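Local coordinates for sister chromatid cohesion protein (Chaetomium thermophilum, PDB 5T8V) that probably acts as a cohesin loader that binds chromatin, this chain being the C-terminal HEAT-repeat fragment of the longer protein, at residues A[667-672]-A[698-703]; A[705-710]-A[745-750]; A[715-720]-A[754-759]. One frame throughout, in Å; residues are numbered along the deposited sequence.

Contact 1 (A[667-672]-A[698-703]); sequences QVRDSA and FSDAGP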
loop_
_atom_site.group_PDB
_atom_site.type_symbol
_atom_site.label_atom_id
_atom_site.label_comp_id
_atom_site.label_asym_id
_atom_site.label_seq_id
_atom_site.Cartn_x
_atom_site.Cartn_y
_atom_site.Cartn_z
ATOM N N GLN A 667 4.342 0.948 -7.720
ATOM C CA GLN A 667 4.491 -0.007 -6.629
ATOM C C GLN A 667 3.491 0.233 -5.504
ATOM O O GLN A 667 3.293 -0.657 -4.668
ATOM C CB GLN A 667 5.927 0.032 -6.104
ATOM C CG GLN A 667 6.883 -0.777 -6.973
ATOM C CD GLN A 667 8.323 -0.315 -6.872
ATOM O OE1 GLN A 667 8.772 0.145 -5.821
ATOM N NE2 GLN A 667 9.056 -0.433 -7.975
ATOM N N VAL A 668 2.851 1.403 -5.468
ATOM C CA VAL A 668 1.732 1.602 -4.550
ATOM C C VAL A 668 0.578 0.687 -4.936
ATOM O O VAL A 668 -0.053 0.059 -4.077
ATOM C CB VAL A 668 1.304 3.083 -4.536
ATOM C CG1 VAL A 668 0.109 3.292 -3.611
ATOM C CG2 VAL A 668 2.464 3.966 -4.102
ATOM N N ARG A 669 0.283 0.596 -6.234
ATOM C CA ARG A 669 -0.707 -0.368 -6.699
ATOM C C ARG A 669 -0.201 -1.793 -6.516
ATOM O O ARG A 669 -0.960 -2.687 -6.116
ATOM C CB ARG A 669 -1.048 -0.100 -8.166
ATOM C CG ARG A 669 -1.520 1.325 -8.447
ATOM C CD ARG A 669 -1.948 1.502 -9.901
ATOM N NE ARG A 669 -0.823 1.399 -10.834
ATOM C CZ ARG A 669 -0.237 2.424 -11.452
ATOM N NH1 ARG A 669 -0.655 3.670 -11.263
ATOM N NH2 ARG A 669 0.778 2.199 -12.276
ATOM N N ASP A 670 1.088 -2.018 -6.790
ATOM C CA ASP A 670 1.669 -3.346 -6.626
ATOM C C ASP A 670 1.447 -3.877 -5.214
ATOM O O ASP A 670 1.079 -5.044 -5.033
ATOM C CB ASP A 670 3.161 -3.305 -6.954
ATOM C CG ASP A 670 3.753 -4.685 -7.156
ATOM O OD1 ASP A 670 4.023 -5.370 -6.148
ATOM O OD2 ASP A 670 3.957 -5.079 -8.324
ATOM N N SER A 671 1.668 -3.038 -4.198
ATOM C CA SER A 671 1.415 -3.458 -2.823
ATOM C C SER A 671 -0.080 -3.488 -2.518
ATOM O O SER A 671 -0.552 -4.355 -1.766
ATOM C CB SER A 671 2.141 -2.528 -1.853
ATOM O OG SER A 671 3.545 -2.601 -2.033
ATOM N N ALA A 672 -0.837 -2.549 -3.093
ATOM C CA ALA A 672 -2.286 -2.569 -2.943
ATOM C C ALA A 672 -2.857 -3.930 -3.305
ATOM O O ALA A 672 -3.848 -4.369 -2.708
ATOM C CB ALA A 672 -2.918 -1.482 -3.812
ATOM N N PHE A 698 -5.057 -5.858 -14.742
ATOM C CA PHE A 698 -4.451 -6.474 -15.918
ATOM C C PHE A 698 -4.052 -5.423 -16.942
ATOM O O PHE A 698 -3.041 -5.583 -17.634
ATOM C CB PHE A 698 -5.412 -7.482 -16.558
ATOM C CG PHE A 698 -5.664 -8.718 -15.728
ATOM C CD1 PHE A 698 -5.055 -8.897 -14.496
ATOM C CD2 PHE A 698 -6.509 -9.713 -16.198
ATOM C CE1 PHE A 698 -5.292 -10.033 -13.749
ATOM C CE2 PHE A 698 -6.747 -10.854 -15.455
ATOM C CZ PHE A 698 -6.138 -11.014 -14.232
ATOM N N SER A 699 -4.824 -4.344 -17.054
ATOM C CA SER A 699 -4.527 -3.261 -17.990
ATOM C C SER A 699 -3.809 -2.109 -17.302
ATOM O O SER A 699 -4.090 -0.937 -17.569
ATOM C CB SER A 699 -5.809 -2.774 -18.659
ATOM O OG SER A 699 -6.678 -2.160 -17.723
ATOM N N ASP A 700 -2.877 -2.419 -16.408
ATOM C CA ASP A 700 -2.115 -1.406 -15.697
ATOM C C ASP A 700 -0.799 -1.143 -16.418
ATOM O O ASP A 700 -0.243 -2.022 -17.081
ATOM C CB ASP A 700 -1.849 -1.850 -14.257
ATOM C CG ASP A 700 -1.310 -0.732 -13.386
ATOM O OD1 ASP A 700 -0.505 0.085 -13.882
ATOM O OD2 ASP A 700 -1.691 -0.672 -12.199
ATOM N N ALA A 701 -0.304 0.089 -16.280
ATOM C CA ALA A 701 0.912 0.486 -16.981
ATOM C C ALA A 701 2.081 -0.421 -16.613
ATOM O O ALA A 701 2.718 -1.022 -17.487
ATOM C CB ALA A 701 1.241 1.945 -16.665
ATOM N N GLY A 702 2.378 -0.532 -15.320
ATOM C CA GLY A 702 3.510 -1.299 -14.861
ATOM C C GLY A 702 3.452 -2.750 -15.307
ATOM O O GLY A 702 2.441 -3.432 -15.113
ATOM N N PRO A 703 4.529 -3.259 -15.917
ATOM C CA PRO A 703 4.544 -4.678 -16.311
ATOM C C PRO A 703 4.691 -5.645 -15.145
ATOM O O PRO A 703 4.546 -6.855 -15.356
ATOM C CB PRO A 703 5.747 -4.769 -17.260
ATOM C CG PRO A 703 6.625 -3.641 -16.870
ATOM C CD PRO A 703 5.718 -2.542 -16.412
#
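The CA atoms of R669 and D700 lie 9.2 Å apart, the nearest backbone approach between helical 667-672 and loop 698-703; the gap is bridged by side chains that come from opposite directions. R669 NE forms a salt bridge with D700 OD2 at 2.6 Å, while R669 NH2 stands 2.9 Å from D700 OD1. Both carboxylate oxygens thus face the guanidinium, but the two planes are turned 50° apart, so the pairing is oblique. With CG anti to the backbone N (chi1 -168°), the D700 carboxylate can also serve its own loop: G702 N donates to D700 OD1 at 3.3 Å, reaching it from above the carboxylate plane and closing an Asx turn. OD2 has a second cationic partner in R697, and R669 NH1 is held by the carbonyl of D663. An alanine in place of D700 would probably leave R669 and R697 without this anionic mate and let the Asx turn slacken. The contact sits partly buried at one end of the helical layers, where the linker between helices 685-696 and 703-719 is tied back to helix 666-682, and D700 also packs on V705 and R706.

Contact 2 (A[705-710]-A[745-750]); sequences VRKRAM and RDLARQ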
loop_
_atom_site.group_PDB
_atom_site.type_symbol
_atom_site.label_atom_id
_atom_site.label_comp_id
_atom_site.label_asym_id
_atom_site.label_seq_id
_atom_site.Cartn_x
_atom_site.Cartn_y
_atom_site.Cartn_z
ATOM N N VAL A 705 3.100 -4.990 -11.870
ATOM C CA VAL A 705 1.810 -4.972 -11.188
ATOM C C VAL A 705 0.803 -5.835 -11.936
ATOM O O VAL A 705 -0.051 -6.483 -11.320
ATOM C CB VAL A 705 1.315 -3.520 -11.025
ATOM C CG1 VAL A 705 1.097 -2.860 -12.376
ATOM C CG2 VAL A 705 0.046 -3.476 -10.193
ATOM N N ARG A 706 0.883 -5.864 -13.268
ATOM C CA ARG A 706 0.011 -6.743 -14.041
ATOM C C ARG A 706 0.286 -8.204 -13.709
ATOM O O ARG A 706 -0.637 -8.976 -13.424
ATOM C CB ARG A 706 0.197 -6.486 -15.537
ATOM C CG ARG A 706 -0.407 -5.177 -16.025
ATOM C CD ARG A 706 -0.245 -5.007 -17.530
ATOM N NE ARG A 706 1.142 -4.763 -17.915
ATOM C CZ ARG A 706 1.539 -4.474 -19.151
ATOM N NH1 ARG A 706 0.653 -4.388 -20.137
ATOM N NH2 ARG A 706 2.823 -4.269 -19.404
ATOM N N LYS A 707 1.561 -8.598 -13.735
ATOM C CA LYS A 707 1.929 -9.975 -13.420
ATOM C C LYS A 707 1.417 -10.373 -12.041
ATOM O O LYS A 707 0.820 -11.445 -11.870
ATOM C CB LYS A 707 3.449 -10.136 -13.510
ATOM C CG LYS A 707 4.008 -9.861 -14.905
ATOM C CD LYS A 707 5.505 -9.569 -14.892
ATOM C CE LYS A 707 6.338 -10.834 -14.746
ATOM N NZ LYS A 707 7.792 -10.561 -14.934
ATOM N N ARG A 708 1.627 -9.513 -11.042
ATOM C CA ARG A 708 1.131 -9.806 -9.702
ATOM C C ARG A 708 -0.386 -9.956 -9.702
ATOM O O ARG A 708 -0.933 -10.909 -9.129
ATOM C CB ARG A 708 1.563 -8.706 -8.731
ATOM C CG ARG A 708 1.059 -8.915 -7.314
ATOM C CD ARG A 708 1.811 -8.052 -6.316
ATOM N NE ARG A 708 1.459 -8.393 -4.939
ATOM C CZ ARG A 708 2.093 -7.931 -3.866
ATOM N NH1 ARG A 708 3.121 -7.103 -3.999
ATOM N NH2 ARG A 708 1.699 -8.301 -2.655
ATOM N N ALA A 709 -1.085 -9.022 -10.351
ATOM C CA ALA A 709 -2.542 -9.055 -10.363
ATOM C C ALA A 709 -3.075 -10.330 -11.004
ATOM O O ALA A 709 -4.112 -10.850 -10.578
ATOM C CB ALA A 709 -3.089 -7.828 -11.092
ATOM N N MET A 710 -2.391 -10.849 -12.025
ATOM C CA MET A 710 -2.876 -12.056 -12.683
ATOM C C MET A 710 -2.440 -13.331 -11.975
ATOM O O MET A 710 -3.103 -14.363 -12.127
ATOM C CB MET A 710 -2.432 -12.080 -14.148
ATOM C CG MET A 710 -0.941 -12.007 -14.388
ATOM S SD MET A 710 -0.552 -11.936 -16.151
ATOM C CE MET A 710 -1.288 -10.371 -16.624
ATOM N N ARG A 745 3.547 -12.235 -21.249
ATOM C CA ARG A 745 2.937 -13.207 -22.150
ATOM C C ARG A 745 3.260 -14.625 -21.701
ATOM O O ARG A 745 2.376 -15.488 -21.638
ATOM C CB ARG A 745 3.417 -12.991 -23.585
ATOM C CG ARG A 745 3.137 -11.620 -24.163
ATOM C CD ARG A 745 3.687 -11.526 -25.579
ATOM N NE ARG A 745 4.169 -10.188 -25.909
ATOM C CZ ARG A 745 4.857 -9.892 -27.008
ATOM N NH1 ARG A 745 5.149 -10.840 -27.890
ATOM N NH2 ARG A 745 5.256 -8.646 -27.226
ATOM N N ASP A 746 4.533 -14.885 -21.394
ATOM C CA ASP A 746 4.915 -16.202 -20.896
ATOM C C ASP A 746 4.091 -16.582 -19.672
ATOM O O ASP A 746 3.629 -17.724 -19.551
ATOM C CB ASP A 746 6.409 -16.224 -20.568
ATOM C CG ASP A 746 7.276 -15.902 -21.770
ATOM O OD1 ASP A 746 6.847 -16.187 -22.908
ATOM O OD2 ASP A 746 8.386 -15.363 -21.575
ATOM N N LEU A 747 3.884 -15.632 -18.757
ATOM C CA LEU A 747 3.082 -15.909 -17.568
ATOM C C LEU A 747 1.636 -16.206 -17.941
ATOM O O LEU A 747 1.034 -17.156 -17.429
ATOM C CB LEU A 747 3.154 -14.730 -16.599
ATOM C CG LEU A 747 2.292 -14.849 -15.338
ATOM C CD1 LEU A 747 2.677 -16.078 -14.524
ATOM C CD2 LEU A 747 2.402 -13.590 -14.492
ATOM N N ALA A 748 1.056 -15.394 -18.828
ATOM C CA ALA A 748 -0.314 -15.629 -19.268
ATOM C C ALA A 748 -0.472 -17.040 -19.818
ATOM O O ALA A 748 -1.348 -17.799 -19.382
ATOM C CB ALA A 748 -0.710 -14.591 -20.320
ATOM N N ARG A 749 0.379 -17.413 -20.777
ATOM C CA ARG A 749 0.369 -18.775 -21.293
ATOM C C ARG A 749 0.439 -19.783 -20.154
ATOM O O ARG A 749 -0.467 -20.599 -19.978
ATOM C CB ARG A 749 1.531 -18.983 -22.266
ATOM C CG ARG A 749 1.375 -18.255 -23.584
ATOM C CD ARG A 749 2.442 -18.682 -24.576
ATOM N NE ARG A 749 2.531 -17.759 -25.705
ATOM C CZ ARG A 749 3.297 -16.673 -25.733
ATOM N NH1 ARG A 749 4.057 -16.354 -24.692
ATOM N NH2 ARG A 749 3.304 -15.898 -26.809
ATOM N N GLN A 750 1.511 -19.730 -19.361
ATOM C CA GLN A 750 1.686 -20.645 -18.236
ATOM C C GLN A 750 0.390 -20.845 -17.452
ATOM O O GLN A 750 -0.114 -21.969 -17.316
ATOM C CB GLN A 750 2.797 -20.107 -17.326
ATOM C CG GLN A 750 2.860 -20.735 -15.936
ATOM C CD GLN A 750 3.039 -22.239 -15.977
ATOM O OE1 GLN A 750 2.358 -22.975 -15.262
ATOM N NE2 GLN A 750 3.968 -22.704 -16.807
#
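L747 reaches from helix 742-755 to K707 and M710 of helix 703-719, and one methyl, CD2, makes the closest approaches. It lies 3.7 Å from K707 CB and 3.7 Å from the K707 backbone O, at the helix surface itself. On its other partner it is 3.7 Å from M710 CG and 3.8 Å from M710 SD, so it touches the methionine along the CG-SD bond. L747 CG is anti to its backbone N (chi1 177°), which extends the branch across the interval between the helices, whose CA atoms come to 7.3 Å at K707 and L747.

M710 is turned differently. Its CG sits between the backbone N and the carbonyl carbon (chi1 58°), and the chain beyond carries CE off to one side of the leucine. The methionine therefore presents its flank, and its side chain crosses that of L747 obliquely. Further packing on M710 comes from F698, R736 and V744.

Of the K707 side chain only the base takes part. K707 CG lies 4.1 Å from L747 CD2, a little farther than CB, whereas the rest of the chain turns the amine away toward a weak hydrogen bond with S743 OG. The lysine side chain is thus apolar where it meets the leucine and polar at its tip, in keeping with its place at the margin. No hydrogen bond or salt bridge spans the two segments.

Just 146 Å² is buried, and A748 lends a little of this without a close contact. Both helices run in the same general direction, with the reversed helix 723-735 between them in sequence; such stacking of alternate helices is characteristic of the HEAT-repeat superhelix.

Contact 3 (A[715-720]-A[754-759]); sequences DIYLRN and EIWFAP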
loop_
_atom_site.group_PDB
_atom_site.type_symbol
_atom_site.label_atom_id
_atom_site.label_comp_id
_atom_site.label_asym_id
_atom_site.label_seq_id
_atom_site.Cartn_x
_atom_site.Cartn_y
_atom_site.Cartn_z
ATOM N N ASP A 715 -4.786 -17.606 -8.332
ATOM C CA ASP A 715 -5.165 -18.186 -7.047
ATOM C C ASP A 715 -6.670 -18.084 -6.822
ATOM O O ASP A 715 -7.316 -19.055 -6.405
ATOM C CB ASP A 715 -4.403 -17.495 -5.914
ATOM C CG ASP A 715 -2.908 -17.757 -5.973
ATOM O OD1 ASP A 715 -2.511 -18.858 -6.414
ATOM O OD2 ASP A 715 -2.129 -16.862 -5.578
ATOM N N ILE A 716 -7.251 -16.917 -7.109
ATOM C CA ILE A 716 -8.689 -16.739 -6.934
ATOM C C ILE A 716 -9.459 -17.654 -7.878
ATOM O O ILE A 716 -10.498 -18.217 -7.511
ATOM C CB ILE A 716 -9.073 -15.264 -7.144
ATOM C CG1 ILE A 716 -8.349 -14.376 -6.124
ATOM C CG2 ILE A 716 -10.577 -15.086 -7.023
ATOM C CD1 ILE A 716 -8.389 -12.895 -6.449
ATOM N N TYR A 717 -8.972 -17.808 -9.111
ATOM C CA TYR A 717 -9.627 -18.712 -10.049
ATOM C C TYR A 717 -9.709 -20.119 -9.477
ATOM O O TYR A 717 -10.740 -20.791 -9.603
ATOM C CB TYR A 717 -8.883 -18.721 -11.384
ATOM C CG TYR A 717 -9.548 -19.566 -12.453
ATOM C CD1 TYR A 717 -9.413 -20.948 -12.460
ATOM C CD2 TYR A 717 -10.306 -18.980 -13.457
ATOM C CE1 TYR A 717 -10.017 -21.721 -13.431
ATOM C CE2 TYR A 717 -10.914 -19.747 -14.435
ATOM C CZ TYR A 717 -10.766 -21.117 -14.417
ATOM O OH TYR A 717 -11.369 -21.886 -15.387
ATOM N N LEU A 718 -8.632 -20.586 -8.840
ATOM C CA LEU A 718 -8.660 -21.924 -8.257
ATOM C C LEU A 718 -9.563 -21.978 -7.030
ATOM O O LEU A 718 -10.242 -22.985 -6.801
ATOM C CB LEU A 718 -7.243 -22.375 -7.900
ATOM C CG LEU A 718 -6.249 -22.505 -9.060
ATOM C CD1 LEU A 718 -4.917 -23.035 -8.550
ATOM C CD2 LEU A 718 -6.794 -23.402 -10.169
ATOM N N ARG A 719 -9.592 -20.909 -6.231
ATOM C CA ARG A 719 -10.405 -20.913 -5.017
ATOM C C ARG A 719 -11.894 -20.907 -5.343
ATOM O O ARG A 719 -12.647 -21.776 -4.892
ATOM C CB ARG A 719 -10.064 -19.705 -4.144
ATOM C CG ARG A 719 -8.709 -19.761 -3.472
ATOM C CD ARG A 719 -8.653 -18.810 -2.287
ATOM N NE ARG A 719 -7.498 -17.914 -2.349
ATOM C CZ ARG A 719 -7.540 -16.627 -2.685
ATOM N NH1 ARG A 719 -8.688 -16.034 -2.995
ATOM N NH2 ARG A 719 -6.418 -15.921 -2.704
ATOM N N ASN A 720 -12.338 -19.919 -6.115
ATOM C CA ASN A 720 -13.756 -19.644 -6.299
ATOM C C ASN A 720 -14.307 -20.438 -7.478
ATOM O O ASN A 720 -13.749 -20.393 -8.578
ATOM C CB ASN A 720 -13.972 -18.148 -6.523
ATOM C CG ASN A 720 -15.293 -17.663 -5.978
ATOM O OD1 ASN A 720 -16.331 -18.290 -6.179
ATOM N ND2 ASN A 720 -15.261 -16.537 -5.276
ATOM N N GLU A 754 -2.239 -24.012 -16.990
ATOM C CA GLU A 754 -2.464 -24.662 -15.704
ATOM C C GLU A 754 -3.953 -24.799 -15.398
ATOM O O GLU A 754 -4.419 -25.878 -15.012
ATOM C CB GLU A 754 -1.757 -23.884 -14.594
ATOM C CG GLU A 754 -1.853 -24.543 -13.227
ATOM C CD GLU A 754 -1.052 -23.810 -12.172
ATOM O OE1 GLU A 754 -0.252 -22.923 -12.540
ATOM O OE2 GLU A 754 -1.223 -24.119 -10.974
ATOM N N ILE A 755 -4.718 -23.718 -15.567
ATOM C CA ILE A 755 -6.106 -23.708 -15.113
ATOM C C ILE A 755 -7.085 -24.291 -16.129
ATOM O O ILE A 755 -8.175 -24.730 -15.735
ATOM C CB ILE A 755 -6.552 -22.281 -14.739
ATOM C CG1 ILE A 755 -6.488 -21.349 -15.957
ATOM C CG2 ILE A 755 -5.692 -21.745 -13.598
ATOM C CD1 ILE A 755 -7.026 -19.950 -15.699
ATOM N N TRP A 756 -6.735 -24.310 -17.414
ATOM C CA TRP A 756 -7.616 -24.832 -18.454
ATOM C C TRP A 756 -7.155 -26.169 -19.012
ATOM O O TRP A 756 -7.962 -27.096 -19.139
ATOM C CB TRP A 756 -7.740 -23.818 -19.602
ATOM C CG TRP A 756 -8.825 -22.801 -19.406
ATOM C CD1 TRP A 756 -9.369 -22.394 -18.222
ATOM C CD2 TRP A 756 -9.506 -22.069 -20.432
ATOM N NE1 TRP A 756 -10.341 -21.450 -18.448
ATOM C CE2 TRP A 756 -10.445 -21.234 -19.797
ATOM C CE3 TRP A 756 -9.410 -22.036 -21.826
ATOM C CZ2 TRP A 756 -11.283 -20.378 -20.508
ATOM C CZ3 TRP A 756 -10.242 -21.186 -22.530
ATOM C CH2 TRP A 756 -11.167 -20.368 -21.869
ATOM N N PHE A 757 -5.875 -26.295 -19.355
ATOM C CA PHE A 757 -5.376 -27.495 -20.014
ATOM C C PHE A 757 -4.420 -28.263 -19.111
ATOM O O PHE A 757 -3.233 -28.399 -19.424
ATOM C CB PHE A 757 -4.686 -27.121 -21.326
ATOM C CG PHE A 757 -5.500 -26.204 -22.192
ATOM C CD1 PHE A 757 -6.617 -26.674 -22.862
ATOM C CD2 PHE A 757 -5.150 -24.872 -22.336
ATOM C CE1 PHE A 757 -7.368 -25.835 -23.658
ATOM C CE2 PHE A 757 -5.898 -24.028 -23.132
ATOM C CZ PHE A 757 -7.009 -24.508 -23.794
ATOM N N ALA A 758 -4.931 -28.770 -17.994
ATOM C CA ALA A 758 -4.148 -29.575 -17.071
ATOM C C ALA A 758 -4.950 -30.797 -16.652
ATOM O O ALA A 758 -6.183 -30.747 -16.609
ATOM C CB ALA A 758 -3.751 -28.769 -15.825
ATOM N N PRO A 759 -4.278 -31.916 -16.331
ATOM C CA PRO A 759 -5.004 -33.119 -15.916
ATOM C C PRO A 759 -5.244 -33.183 -14.410
ATOM O O PRO A 759 -6.358 -32.903 -13.968
ATOM C CB PRO A 759 -4.079 -34.251 -16.371
ATOM C CG PRO A 759 -2.691 -33.633 -16.425
ATOM C CD PRO A 759 -2.823 -32.135 -16.295
#
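W756 NE1 donates a weak hydrogen bond to Y717 OH, 3.3 Å long and bent to 126° at the hydrogen. It is the one polar bond across these segments, which bring together, in the HEAT-repeat solenoid, the C-terminal end of helix 703-719 and the end of helix 742-755 with the residues that follow it. The hydroxyl lies at the edge of the indole, near its plane, and the two side chains cross at about a right angle. Y717 CZ is 4.2 Å from W756 CD1, so apolar contact accompanies the bent bond.

The larger part of the 206 Å² buried here belongs to Y717 and I755. The phenol is sent across the interface because its CG is anti to the backbone N (chi1 -176°). I755 has CG1 between its backbone N and carbonyl carbon, which puts CD1 over one face of the phenol, while CB stays by the ring's CD1-CE1 side, 3.7 Å from Y717 CE1. The isoleucine is thereby laid along the ring instead of touching it at a single point. Its other branch, CG2, meets L718 CD2 at 4.0 Å, at the exposed margin of the contact.

Neighbouring helices complete the setting. R726 makes a cation-pi contact with the Y717 ring and a hydrogen bond to the backbone O of Y717, while L733 packs on I755. W756 lies among A730 and L734 of helix 723-735, M780 and T783 of helix 773-786, and L793 of helix 791-801, consistent with its burial.

The CH-pi contact is notably well centred: I755 CD1 stands 3.9 Å from the centroid of the Y717 ring and merely 1° off the ring normal, at nearly equal distances from the ring carbons.

Overall arrangement
Contacts 2 and 3 join the same helices, 703-719 and 742-755, at places whose centres lie 14 Å apart; contact 1 joins the preceding layer, helix 666-682, to the linker that enters helix 703-719. The chemistry changes along this path. Contact 1, partly buried at a loop, rests on paired charges; contact 2, also partly buried, is a methyl packing with no polar bond across it; contact 3, the buried one, combines aliphatic and aromatic packing with one weak polar bond. Contacts 1 and 2 touch directly, through a D670-R708 salt bridge and the packing of F698 on M710, whereas contacts 1 and 3 are separate, their nearest atoms about 8 Å apart.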